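Local atomic coordinates of poly-beta-hydroxybuterate polymerase (Cupriavidus necator, PDB entry 5T6O), a protein that builds polyhydroxybutyrate by template-independent polymerisation of hydroxybutyryl units, probably acting as an acyltransferase, and is represented here by its catalytic domain of alpha/beta hydrolase fold. Residues 40-45 / 63-68; 51-56 / 116-121; 191-196 / 306-311. The protein carries 1 engineered substitution. One frame throughout, in Å; residues are numbered along the deposited sequence.

Contact 1 of 3, residues 40-45 / 63-68; sequences LLMVPP and RHVVEQ
V65, on helix 61-67, presents its two methyl branches to two different side chains of strand 40-43: CG1 meets L40 and CG2 meets M42. This is packing inside a beta-alpha-beta crossover of the alpha/beta hydrolase fold, in which the helix connects strand 40-43 to its parallel neighbour, strand 72-77. The rotation of V65 decides which branch goes where. CG1 lies opposite the backbone N (chi1 174°), while CG2 stands beside that N, and the valine therefore straddles the two strand residues. L40 lies roughly perpendicular to V65, and its CD2 branch, rather than CD1, makes the touch, L40 CD2 lying 4.1 Å from V65 CG1. M42 works differently. Its CG sits beside the backbone N (chi1 -63°), and beyond CG the chain is fully stretched, carrying the terminal methyl away from the strand. M42 runs alongside V65, the two side chains pointing opposite ways, and the end of the long side chain meets the valine, with M42 CE 4.1 Å from V65 CG2. Around this trio, W351 of helix 348-358 packs on both L40 and V65, and V72 of strand 72-77 also lies against V65. Each contact across the two segments is thus methyl to methyl, with no hydrogen bond or charge between them, and only 93 Å² is buried in all. Helix and strand are held here by dispersion and by exclusion of water, without directional bonds.

Contact 2 of 3, residues 51-56 / 116-121; sequences YILDLQ and LGFAVG. Engineered in segment 116-121: A119 (natural residue Cys).
I52 and L53, in a short 3-10 turn after strand 40-43, close on the ring of F118, the last residue of strand 113-118. F118 leads into a tight strand-turn-helix bend that matches the nucleophile elbow of the alpha/beta hydrolase fold. The contacts across the two segments are apolar. I52 stands roughly perpendicular to F118 and brings up its CG2 methyl, 3.7 Å from F118 CE2. L53 comes to the neighbouring ring atom through one branch, its CD2 lying 4.1 Å from F118 CD2. Both methyls approach obliquely. The ring is placed for them by a first torsion of 174°, which turns F118 CG away from its own backbone N.

No hydrogen bond crosses between the two segments; within each, a weak backbone bond closes the turn, D54 N to Y51 O and G121 N to F118 O. The elbow folds so closely that G121 O and F118 O take up the places where side chains of G117 and G121, respectively, would begin. At the apex sits A119, an engineered residue (naturally cysteine), with phi and psi of 59° and -133° just before helix 120-134. Its CB lies 4.1 Å above the F118 ring plane, over the ring centre.

Contact 3 of 3, residues 191-196 / 306-311; sequences ANTFSF and SGHIAG
The backbone N-H groups of F194 and, weakly, T193 share N226 OD1, and these two residues carry the contact: F194 meets H308 and I309, T193 meets H308. A second amide steadies the loop from within: S195 N bonds to N192 OD1 at 2.9 Å, an Asx motif running into the type I turn T193-F196. From this turn F194 projects its ring toward helix 308-312. The imidazole of H308 points its edge at the face of F194, an offset edge-to-face pair with centroids 5.8 Å apart and planes at 81°. I309 instead meets the rim of the phenyl ring, near its plane, with I309 CG1 3.9 Å from F194 CZ. T193 adds its methyl from an oblique side, T193 CG2 lying 3.5 Å from H308 NE2. That methyl is opposite the backbone N, which turns OG1 the other way, to a hydrogen bond with N48 ND2, while H308 ND1 is bonded to D280 OD2, which would hold the imidazole in this rotation and is consistent with the His-Asp part of a hydrolase-fold triad. E164 of the second subunit bonds the backbone N of I309 and A310, so the contact lies at a subunit interface. Within the chain, the loop after strand 188-191 and the start of helix 308-312 share helix 220-227, whose L222 packs on both F194 and I309.

Overall arrangement
From the N terminus, strand 40-43 opens contact 1, which closes on helix 61-67 after a 17-residue connection. Residues 51-56 sit inside that connection and reach on to 116-121 across 59 residues, so contact 2 crosses contact 1. The two also meet in the sheet, where strands 40-43 and 113-118 are parallel neighbours joined by probable hydrogen bonds from L41 and V43 to the backbone of L116. Contact 3 follows in series, closing a span of 109 residues and joining the loop after strand 188-191 to helix 308-312. It touches contact 2 through I309, which packs on I52 and F118, but stays about 6 Å from contact 1 at the nearest atoms. Contact 2 thereby links the sheet to helix 308-312.

Contact 1 of 3, residues 40-45 / 63-68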
ATOM      1  N   LEU A  40      28.103   0.151 -28.716  1.00 27.31           N
ATOM      2  CA  LEU A  40      27.370   0.341 -27.466  1.00 26.34           C
ATOM      3  C   LEU A  40      28.319   0.152 -26.289  1.00 26.56           C
ATOM      4  O   LEU A  40      28.953  -0.903 -26.170  1.00 26.47           O
ATOM      5  CB  LEU A  40      26.201  -0.640 -27.350  1.00 23.23           C
ATOM      6  CG  LEU A  40      25.457  -0.612 -26.012  1.00 22.41           C
ATOM      7  CD1 LEU A  40      24.671   0.693 -25.879  1.00 22.09           C
ATOM      8  CD2 LEU A  40      24.522  -1.824 -25.907  1.00 24.49           C
ATOM      9  N   LEU A  41      28.399   1.160 -25.414  1.00 22.69           N
ATOM     10  CA  LEU A  41      29.181   1.066 -24.181  1.00 23.61           C
ATOM     11  C   LEU A  41      28.231   0.783 -23.022  1.00 24.49           C
ATOM     12  O   LEU A  41      27.344   1.590 -22.727  1.00 25.49           O
ATOM     13  CB  LEU A  41      29.984   2.346 -23.923  1.00 22.46           C
ATOM     14  CG  LEU A  41      30.584   2.450 -22.513  1.00 26.14           C
ATOM     15  CD1 LEU A  41      31.715   1.428 -22.318  1.00 23.61           C
ATOM     16  CD2 LEU A  41      31.092   3.879 -22.234  1.00 25.39           C
ATOM     17  N   MET A  42      28.417  -0.363 -22.373  1.00 21.71           N
ATOM     18  CA  MET A  42      27.612  -0.737 -21.219  1.00 25.40           C
ATOM     19  C   MET A  42      28.310  -0.333 -19.927  1.00 26.28           C
ATOM     20  O   MET A  42      29.486  -0.664 -19.720  1.00 25.24           O
ATOM     21  CB  MET A  42      27.351  -2.238 -21.213  1.00 26.03           C
ATOM     22  CG  MET A  42      26.559  -2.740 -22.396  1.00 26.55           C
ATOM     23  SD  MET A  42      26.056  -4.432 -22.031  1.00 27.92           S
ATOM     24  CE  MET A  42      25.153  -4.826 -23.527  1.00 22.75           C
ATOM     25  N   VAL A  43      27.575   0.363 -19.057  1.00 21.85           N
ATOM     26  CA  VAL A  43      28.056   0.729 -17.724  1.00 23.42           C
ATOM     27  C   VAL A  43      27.232  -0.038 -16.697  1.00 22.69           C
ATOM     28  O   VAL A  43      26.101   0.356 -16.372  1.00 21.86           O
ATOM     29  CB  VAL A  43      27.982   2.245 -17.481  1.00 22.98           C
ATOM     30  CG1 VAL A  43      28.516   2.593 -16.064  1.00 22.90           C
ATOM     31  CG2 VAL A  43      28.779   2.994 -18.562  1.00 26.96           C
ATOM     32  N   PRO A  44      27.751  -1.146 -16.188  1.00 24.78           N
ATOM     33  CA  PRO A  44      27.022  -1.948 -15.216  1.00 22.12           C
ATOM     34  C   PRO A  44      27.129  -1.345 -13.828  1.00 23.72           C
ATOM     35  O   PRO A  44      27.920  -0.420 -13.601  1.00 22.98           O
ATOM     36  CB  PRO A  44      27.731  -3.312 -15.282  1.00 27.83           C
ATOM     37  CG  PRO A  44      28.760  -3.183 -16.415  1.00 39.71           C
ATOM     38  CD  PRO A  44      29.047  -1.739 -16.539  1.00 30.50           C
ATOM     39  N   PRO A  45      26.354  -1.841 -12.865  1.00 24.81           N
ATOM     40  CA  PRO A  45      26.527  -1.387 -11.477  1.00 24.21           C
ATOM     41  C   PRO A  45      27.903  -1.753 -10.941  1.00 24.11           C
ATOM     42  O   PRO A  45      28.524  -2.728 -11.374  1.00 23.63           O
ATOM     43  CB  PRO A  45      25.427  -2.142 -10.718  1.00 21.98           C
ATOM     44  CG  PRO A  45      25.173  -3.387 -11.581  1.00 24.71           C
ATOM     45  CD  PRO A  45      25.297  -2.864 -12.987  1.00 26.86           C
ATOM     46  N   ARG A  63      25.972 -11.107 -25.059  1.00 23.61           N
ATOM     47  CA  ARG A  63      26.022 -11.960 -26.243  1.00 24.92           C
ATOM     48  C   ARG A  63      24.858 -11.666 -27.176  1.00 29.01           C
ATOM     49  O   ARG A  63      25.019 -11.647 -28.400  1.00 24.90           O
ATOM     50  CB  ARG A  63      26.030 -13.434 -25.848  1.00 25.44           C
ATOM     51  CG  ARG A  63      26.317 -14.375 -27.027  1.00 28.91           C
ATOM     52  CD  ARG A  63      26.053 -15.831 -26.658  1.00 36.48           C
ATOM     53  NE  ARG A  63      24.657 -16.040 -26.265  1.00 48.44           N
ATOM     54  CZ  ARG A  63      23.677 -16.342 -27.116  1.00 50.99           C
ATOM     55  NH1 ARG A  63      23.940 -16.477 -28.412  1.00 45.52           N
ATOM     56  NH2 ARG A  63      22.434 -16.511 -26.676  1.00 47.95           N
ATOM     57  N   HIS A  64      23.673 -11.423 -26.617  1.00 26.34           N
ATOM     58  CA  HIS A  64      22.528 -11.135 -27.468  1.00 23.49           C
ATOM     59  C   HIS A  64      22.756  -9.876 -28.304  1.00 26.23           C
ATOM     60  O   HIS A  64      22.428  -9.849 -29.498  1.00 27.09           O
ATOM     61  CB  HIS A  64      21.270 -10.996 -26.615  1.00 27.33           C
ATOM     62  CG  HIS A  64      20.031 -10.780 -27.421  1.00 29.11           C
ATOM     63  ND1 HIS A  64      19.350 -11.813 -28.024  1.00 30.77           N
ATOM     64  CD2 HIS A  64      19.375  -9.644 -27.755  1.00 28.36           C
ATOM     65  CE1 HIS A  64      18.315 -11.324 -28.688  1.00 32.40           C
ATOM     66  NE2 HIS A  64      18.305 -10.011 -28.537  1.00 28.92           N
ATOM     67  N   VAL A  65      23.312  -8.822 -27.697  1.00 23.59           N
ATOM     68  CA  VAL A  65      23.508  -7.569 -28.429  1.00 23.01           C
ATOM     69  C   VAL A  65      24.594  -7.735 -29.488  1.00 24.25           C
ATOM     70  O   VAL A  65      24.467  -7.232 -30.613  1.00 26.77           O
ATOM     71  CB  VAL A  65      23.828  -6.419 -27.455  1.00 25.84           C
ATOM     72  CG1 VAL A  65      24.175  -5.145 -28.214  1.00 27.53           C
ATOM     73  CG2 VAL A  65      22.637  -6.170 -26.519  1.00 25.80           C
ATOM     74  N   VAL A  66      25.672  -8.456 -29.153  1.00 24.68           N
ATOM     75  CA  VAL A  66      26.715  -8.741 -30.138  1.00 24.85           C
ATOM     76  C   VAL A  66      26.132  -9.512 -31.318  1.00 30.34           C
ATOM     77  O   VAL A  66      26.495  -9.272 -32.479  1.00 27.92           O
ATOM     78  CB  VAL A  66      27.885  -9.495 -29.475  1.00 24.78           C
ATOM     79  CG1 VAL A  66      28.933  -9.956 -30.521  1.00 25.48           C
ATOM     80  CG2 VAL A  66      28.549  -8.606 -28.414  1.00 21.55           C
ATOM     81  N   GLU A  67      25.203 -10.436 -31.051  1.00 31.23           N
ATOM     82  CA  GLU A  67      24.625 -11.213 -32.145  1.00 29.16           C
ATOM     83  C   GLU A  67      23.635 -10.402 -32.971  1.00 29.02           C
ATOM     84  O   GLU A  67      23.341 -10.780 -34.109  1.00 29.19           O
ATOM     85  CB  GLU A  67      23.949 -12.478 -31.606  1.00 28.16           C
ATOM     86  CG  GLU A  67      24.932 -13.527 -31.127  1.00 32.33           C
ATOM     87  CD  GLU A  67      24.290 -14.885 -30.918  1.00 42.36           C
ATOM     88  N   GLN A  68      23.128  -9.292 -32.443  1.00 26.98           N
ATOM     89  CA  GLN A  68      22.319  -8.388 -33.251  1.00 31.09           C
ATOM     90  C   GLN A  68      23.161  -7.428 -34.080  1.00 29.83           C
ATOM     91  O   GLN A  68      22.599  -6.574 -34.771  1.00 32.44           O
ATOM     92  CB  GLN A  68      21.358  -7.587 -32.361  1.00 34.35           C
ATOM     93  CG  GLN A  68      20.273  -8.423 -31.706  1.00 34.25           C
ATOM     94  CD  GLN A  68      19.449  -9.186 -32.722  1.00 39.50           C
ATOM     95  OE1 GLN A  68      19.262 -10.390 -32.598  1.00 41.68           O
ATOM     96  NE2 GLN A  68      18.956  -8.486 -33.735  1.00 38.24           N
TER

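Contact 2 of 3, residues 51-56 / 116-121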
ATOM      1  N   TYR A  51      28.735  -9.007 -14.470  1.00 25.27           N
ATOM      2  CA  TYR A  51      28.377 -10.164 -15.280  1.00 23.80           C
ATOM      3  C   TYR A  51      26.937 -10.617 -15.081  1.00 22.37           C
ATOM      4  O   TYR A  51      26.526 -11.596 -15.716  1.00 23.96           O
ATOM      5  CB  TYR A  51      29.351 -11.316 -15.016  1.00 23.10           C
ATOM      6  CG  TYR A  51      29.384 -11.852 -13.605  1.00 24.57           C
ATOM      7  CD1 TYR A  51      28.482 -12.834 -13.193  1.00 25.73           C
ATOM      8  CD2 TYR A  51      30.366 -11.443 -12.708  1.00 21.86           C
ATOM      9  CE1 TYR A  51      28.520 -13.346 -11.918  1.00 24.61           C
ATOM     10  CE2 TYR A  51      30.417 -11.966 -11.414  1.00 21.37           C
ATOM     11  CZ  TYR A  51      29.491 -12.911 -11.031  1.00 25.10           C
ATOM     12  OH  TYR A  51      29.521 -13.430  -9.758  1.00 27.25           O
ATOM     13  N   ILE A  52      26.150  -9.920 -14.252  1.00 22.67           N
ATOM     14  CA  ILE A  52      24.703 -10.080 -14.365  1.00 21.65           C
ATOM     15  C   ILE A  52      24.262  -9.805 -15.801  1.00 24.50           C
ATOM     16  O   ILE A  52      23.269 -10.370 -16.273  1.00 25.26           O
ATOM     17  CB  ILE A  52      23.962  -9.164 -13.355  1.00 25.36           C
ATOM     18  CG1 ILE A  52      22.462  -9.499 -13.305  1.00 26.65           C
ATOM     19  CG2 ILE A  52      24.158  -7.680 -13.709  1.00 24.85           C
ATOM     20  CD1 ILE A  52      22.162 -10.947 -12.999  1.00 24.21           C
ATOM     21  N   LEU A  53      25.018  -8.980 -16.531  1.00 22.89           N
ATOM     22  CA  LEU A  53      24.723  -8.665 -17.929  1.00 22.72           C
ATOM     23  C   LEU A  53      25.337  -9.654 -18.908  1.00 23.61           C
ATOM     24  O   LEU A  53      25.065  -9.554 -20.105  1.00 23.25           O
ATOM     25  CB  LEU A  53      25.226  -7.261 -18.274  1.00 24.74           C
ATOM     26  CG  LEU A  53      24.615  -6.140 -17.435  1.00 28.07           C
ATOM     27  CD1 LEU A  53      25.169  -4.809 -17.861  1.00 29.62           C
ATOM     28  CD2 LEU A  53      23.091  -6.169 -17.585  1.00 26.69           C
ATOM     29  N   ASP A  54      26.171 -10.582 -18.437  1.00 22.87           N
ATOM     30  CA  ASP A  54      26.763 -11.622 -19.292  1.00 22.44           C
ATOM     31  C   ASP A  54      26.799 -12.918 -18.484  1.00 27.10           C
ATOM     32  O   ASP A  54      27.840 -13.522 -18.273  1.00 26.79           O
ATOM     33  CB  ASP A  54      28.163 -11.224 -19.767  1.00 22.46           C
ATOM     34  CG  ASP A  54      28.804 -12.282 -20.677  1.00 28.84           C
ATOM     35  OD1 ASP A  54      28.060 -12.974 -21.394  1.00 26.87           O
ATOM     36  OD2 ASP A  54      30.049 -12.426 -20.666  1.00 27.14           O
ATOM     37  N   LEU A  55      25.631 -13.332 -17.986  1.00 24.39           N
ATOM     38  CA  LEU A  55      25.595 -14.344 -16.934  1.00 27.55           C
ATOM     39  C   LEU A  55      25.972 -15.715 -17.481  1.00 33.88           C
ATOM     40  O   LEU A  55      27.145 -16.094 -17.447  1.00 38.33           O
ATOM     41  CB  LEU A  55      24.210 -14.347 -16.262  1.00 25.15           C
ATOM     42  CG  LEU A  55      24.093 -15.137 -14.954  1.00 29.36           C
ATOM     43  CD1 LEU A  55      25.188 -14.758 -13.948  1.00 29.63           C
ATOM     44  CD2 LEU A  55      22.707 -14.938 -14.334  1.00 30.66           C
ATOM     45  N   GLN A  56      25.024 -16.461 -18.001  1.00 36.02           N
ATOM     46  CA  GLN A  56      25.383 -17.642 -18.765  1.00 32.53           C
ATOM     47  C   GLN A  56      25.081 -17.396 -20.240  1.00 34.46           C
ATOM     48  O   GLN A  56      24.393 -16.429 -20.581  1.00 32.19           O
ATOM     49  CB  GLN A  56      24.628 -18.870 -18.243  1.00 37.65           C
ATOM     50  CG  GLN A  56      24.926 -19.154 -16.774  1.00 38.05           C
ATOM     51  CD  GLN A  56      24.258 -20.411 -16.276  1.00 36.62           C
ATOM     52  OE1 GLN A  56      23.420 -20.366 -15.379  1.00 45.66           O
ATOM     53  NE2 GLN A  56      24.631 -21.550 -16.854  1.00 39.26           N
ATOM     54  N   LEU A 116      24.686   2.511 -22.410  1.00 23.73           N
ATOM     55  CA  LEU A 116      23.701   1.806 -21.609  1.00 23.81           C
ATOM     56  C   LEU A 116      24.170   1.817 -20.160  1.00 23.06           C
ATOM     57  O   LEU A 116      25.367   1.681 -19.881  1.00 23.87           O
ATOM     58  CB  LEU A 116      23.500   0.355 -22.100  1.00 24.24           C
ATOM     59  CG  LEU A 116      22.666  -0.633 -21.267  1.00 26.55           C
ATOM     60  CD1 LEU A 116      22.122  -1.744 -22.179  1.00 24.68           C
ATOM     61  CD2 LEU A 116      23.456  -1.259 -20.101  1.00 24.65           C
ATOM     62  N   GLY A 117      23.227   1.997 -19.247  1.00 23.87           N
ATOM     63  CA  GLY A 117      23.489   1.788 -17.837  1.00 24.11           C
ATOM     64  C   GLY A 117      22.465   0.832 -17.264  1.00 24.55           C
ATOM     65  O   GLY A 117      21.342   0.735 -17.752  1.00 27.50           O
ATOM     66  N   PHE A 118      22.881   0.102 -16.224  1.00 21.18           N
ATOM     67  CA  PHE A 118      21.995  -0.806 -15.494  1.00 21.07           C
ATOM     68  C   PHE A 118      22.099  -0.488 -14.010  1.00 25.90           C
ATOM     69  O   PHE A 118      23.203  -0.476 -13.460  1.00 23.50           O
ATOM     70  CB  PHE A 118      22.361  -2.275 -15.748  1.00 21.78           C
ATOM     71  CG  PHE A 118      21.574  -3.251 -14.895  1.00 25.30           C
ATOM     72  CD1 PHE A 118      20.190  -3.205 -14.868  1.00 30.04           C
ATOM     73  CD2 PHE A 118      22.215  -4.220 -14.141  1.00 28.25           C
ATOM     74  CE1 PHE A 118      19.460  -4.096 -14.107  1.00 26.53           C
ATOM     75  CE2 PHE A 118      21.488  -5.114 -13.366  1.00 27.82           C
ATOM     76  CZ  PHE A 118      20.108  -5.054 -13.351  1.00 26.20           C
ATOM     77  N   ALA A 119      20.961  -0.212 -13.371  1.00 23.68           N
ATOM     78  CA  ALA A 119      20.909   0.020 -11.912  1.00 22.55           C
ATOM     79  C   ALA A 119      21.816   1.206 -11.594  1.00 21.92           C
ATOM     80  O   ALA A 119      21.742   2.232 -12.288  1.00 23.31           O
ATOM     81  CB  ALA A 119      21.246  -1.266 -11.182  1.00 22.85           C
ATOM     82  N   VAL A 120      22.691   1.123 -10.588  1.00 25.51           N
ATOM     83  CA  VAL A 120      23.504   2.296 -10.278  1.00 22.09           C
ATOM     84  C   VAL A 120      24.425   2.665 -11.445  1.00 26.83           C
ATOM     85  O   VAL A 120      24.819   3.828 -11.570  1.00 25.86           O
ATOM     86  CB  VAL A 120      24.306   2.099  -8.970  1.00 20.23           C
ATOM     87  CG1 VAL A 120      25.436   1.090  -9.151  1.00 23.35           C
ATOM     88  CG2 VAL A 120      24.845   3.445  -8.503  1.00 22.85           C
ATOM     89  N   GLY A 121      24.749   1.706 -12.329  1.00 23.46           N
ATOM     90  CA  GLY A 121      25.445   2.062 -13.560  1.00 22.22           C
ATOM     91  C   GLY A 121      24.689   3.096 -14.377  1.00 24.46           C
ATOM     92  O   GLY A 121      25.299   3.961 -15.016  1.00 24.11           O
TER

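Contact 3 of 3, residues 191-196 / 306-311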
ATOM      1  N   ALA A 191      29.016  -4.555  -0.307  1.00 24.20           N
ATOM      2  CA  ALA A 191      27.736  -4.210  -0.915  1.00 28.83           C
ATOM      3  C   ALA A 191      27.247  -5.349  -1.789  1.00 29.17           C
ATOM      4  O   ALA A 191      28.040  -6.022  -2.452  1.00 26.26           O
ATOM      5  CB  ALA A 191      27.824  -2.947  -1.779  1.00 27.77           C
ATOM      6  N   ASN A 192      25.933  -5.557  -1.793  1.00 23.64           N
ATOM      7  CA  ASN A 192      25.316  -6.415  -2.787  1.00 23.87           C
ATOM      8  C   ASN A 192      23.984  -5.794  -3.178  1.00 25.23           C
ATOM      9  O   ASN A 192      23.547  -4.797  -2.602  1.00 24.86           O
ATOM     10  CB  ASN A 192      25.165  -7.846  -2.271  1.00 25.55           C
ATOM     11  CG  ASN A 192      24.353  -7.919  -1.008  1.00 30.30           C
ATOM     12  OD1 ASN A 192      23.361  -7.224  -0.860  1.00 30.61           O
ATOM     13  ND2 ASN A 192      24.792  -8.744  -0.075  1.00 31.91           N
ATOM     14  N   THR A 193      23.340  -6.389  -4.177  1.00 24.61           N
ATOM     15  CA  THR A 193      22.177  -5.759  -4.783  1.00 22.57           C
ATOM     16  C   THR A 193      20.916  -6.014  -3.969  1.00 20.36           C
ATOM     17  O   THR A 193      20.194  -5.073  -3.623  1.00 24.17           O
ATOM     18  CB  THR A 193      21.989  -6.280  -6.212  1.00 29.05           C
ATOM     19  OG1 THR A 193      23.135  -5.933  -6.997  1.00 26.52           O
ATOM     20  CG2 THR A 193      20.745  -5.675  -6.845  1.00 24.48           C
ATOM     21  N   PHE A 194      20.632  -7.280  -3.663  1.00 22.71           N
ATOM     22  CA  PHE A 194      19.351  -7.579  -3.035  1.00 27.31           C
ATOM     23  C   PHE A 194      19.304  -7.153  -1.579  1.00 31.66           C
ATOM     24  O   PHE A 194      18.207  -6.940  -1.054  1.00 28.89           O
ATOM     25  CB  PHE A 194      19.026  -9.063  -3.203  1.00 25.63           C
ATOM     26  CG  PHE A 194      18.461  -9.367  -4.558  1.00 28.10           C
ATOM     27  CD1 PHE A 194      19.296  -9.515  -5.652  1.00 31.64           C
ATOM     28  CD2 PHE A 194      17.089  -9.414  -4.754  1.00 32.32           C
ATOM     29  CE1 PHE A 194      18.769  -9.757  -6.911  1.00 31.17           C
ATOM     30  CE2 PHE A 194      16.552  -9.659  -6.014  1.00 33.45           C
ATOM     31  CZ  PHE A 194      17.393  -9.822  -7.092  1.00 29.26           C
ATOM     32  N   SER A 195      20.456  -6.965  -0.930  1.00 28.73           N
ATOM     33  CA  SER A 195      20.472  -6.439   0.430  1.00 27.80           C
ATOM     34  C   SER A 195      21.168  -5.079   0.523  1.00 29.03           C
ATOM     35  O   SER A 195      21.693  -4.722   1.583  1.00 24.03           O
ATOM     36  CB  SER A 195      21.121  -7.446   1.383  1.00 27.17           C
ATOM     37  OG  SER A 195      20.387  -8.670   1.393  1.00 29.05           O
ATOM     38  N   PHE A 196      21.174  -4.292  -0.561  1.00 30.49           N
ATOM     39  CA  PHE A 196      21.810  -2.978  -0.476  1.00 31.60           C
ATOM     40  C   PHE A 196      21.151  -2.083   0.572  1.00 30.82           C
ATOM     41  O   PHE A 196      21.827  -1.254   1.194  1.00 31.17           O
ATOM     42  CB  PHE A 196      21.817  -2.243  -1.821  1.00 27.72           C
ATOM     43  CG  PHE A 196      22.581  -0.948  -1.761  1.00 27.07           C
ATOM     44  CD1 PHE A 196      23.947  -0.960  -1.540  1.00 28.17           C
ATOM     45  CD2 PHE A 196      21.926   0.272  -1.819  1.00 35.36           C
ATOM     46  CE1 PHE A 196      24.667   0.222  -1.442  1.00 30.48           C
ATOM     47  CE2 PHE A 196      22.635   1.459  -1.718  1.00 30.75           C
ATOM     48  CZ  PHE A 196      24.015   1.426  -1.538  1.00 30.24           C
ATOM     49  N   SER A 306       7.628  -9.098 -14.162  1.00 23.76           N
ATOM     50  CA  SER A 306       8.392  -9.823 -13.140  1.00 24.09           C
ATOM     51  C   SER A 306       9.386  -8.938 -12.380  1.00 24.62           C
ATOM     52  O   SER A 306       9.276  -7.706 -12.399  1.00 24.78           O
ATOM     53  CB  SER A 306       9.108 -11.042 -13.749  1.00 26.13           C
ATOM     54  OG  SER A 306       9.452 -11.978 -12.730  1.00 25.14           O
ATOM     55  N   GLY A 307      10.334  -9.569 -11.680  1.00 24.79           N
ATOM     56  CA  GLY A 307      11.128  -8.913 -10.656  1.00 22.00           C
ATOM     57  C   GLY A 307      12.371  -8.207 -11.179  1.00 25.30           C
ATOM     58  O   GLY A 307      12.572  -8.025 -12.382  1.00 25.02           O
ATOM     59  N   HIS A 308      13.233  -7.820 -10.225  1.00 26.29           N
ATOM     60  CA  HIS A 308      14.407  -6.999 -10.518  1.00 22.73           C
ATOM     61  C   HIS A 308      15.293  -7.639 -11.584  1.00 27.84           C
ATOM     62  O   HIS A 308      15.626  -7.007 -12.595  1.00 24.17           O
ATOM     63  CB  HIS A 308      15.187  -6.771  -9.215  1.00 23.62           C
ATOM     64  CG  HIS A 308      16.405  -5.911  -9.363  1.00 24.53           C
ATOM     65  ND1 HIS A 308      16.352  -4.607  -9.814  1.00 27.94           N
ATOM     66  CD2 HIS A 308      17.711  -6.164  -9.097  1.00 26.71           C
ATOM     67  CE1 HIS A 308      17.573  -4.099  -9.826  1.00 34.97           C
ATOM     68  NE2 HIS A 308      18.416  -5.023  -9.394  1.00 26.69           N
ATOM     69  N   ILE A 309      15.709  -8.883 -11.368  1.00 22.26           N
ATOM     70  CA  ILE A 309      16.576  -9.544 -12.348  1.00 23.70           C
ATOM     71  C   ILE A 309      15.764 -10.354 -13.349  1.00 23.08           C
ATOM     72  O   ILE A 309      16.043 -10.319 -14.548  1.00 23.83           O
ATOM     73  CB  ILE A 309      17.625 -10.433 -11.648  1.00 24.73           C
ATOM     74  CG1 ILE A 309      18.546  -9.588 -10.762  1.00 24.75           C
ATOM     75  CG2 ILE A 309      18.437 -11.210 -12.697  1.00 23.21           C
ATOM     76  CD1 ILE A 309      19.296  -8.502 -11.519  1.00 26.16           C
ATOM     77  N   ALA A 310      14.759 -11.096 -12.880  1.00 24.12           N
ATOM     78  CA  ALA A 310      13.954 -11.896 -13.807  1.00 24.36           C
ATOM     79  C   ALA A 310      13.375 -11.037 -14.929  1.00 25.12           C
ATOM     80  O   ALA A 310      13.281 -11.485 -16.076  1.00 25.19           O
ATOM     81  CB  ALA A 310      12.832 -12.615 -13.054  1.00 23.26           C
ATOM     82  N   GLY A 311      13.000  -9.794 -14.624  1.00 23.86           N
ATOM     83  CA  GLY A 311      12.391  -8.957 -15.647  1.00 22.74           C
ATOM     84  C   GLY A 311      13.392  -8.452 -16.671  1.00 23.98           C
ATOM     85  O   GLY A 311      13.096  -8.404 -17.868  1.00 25.56           O
TER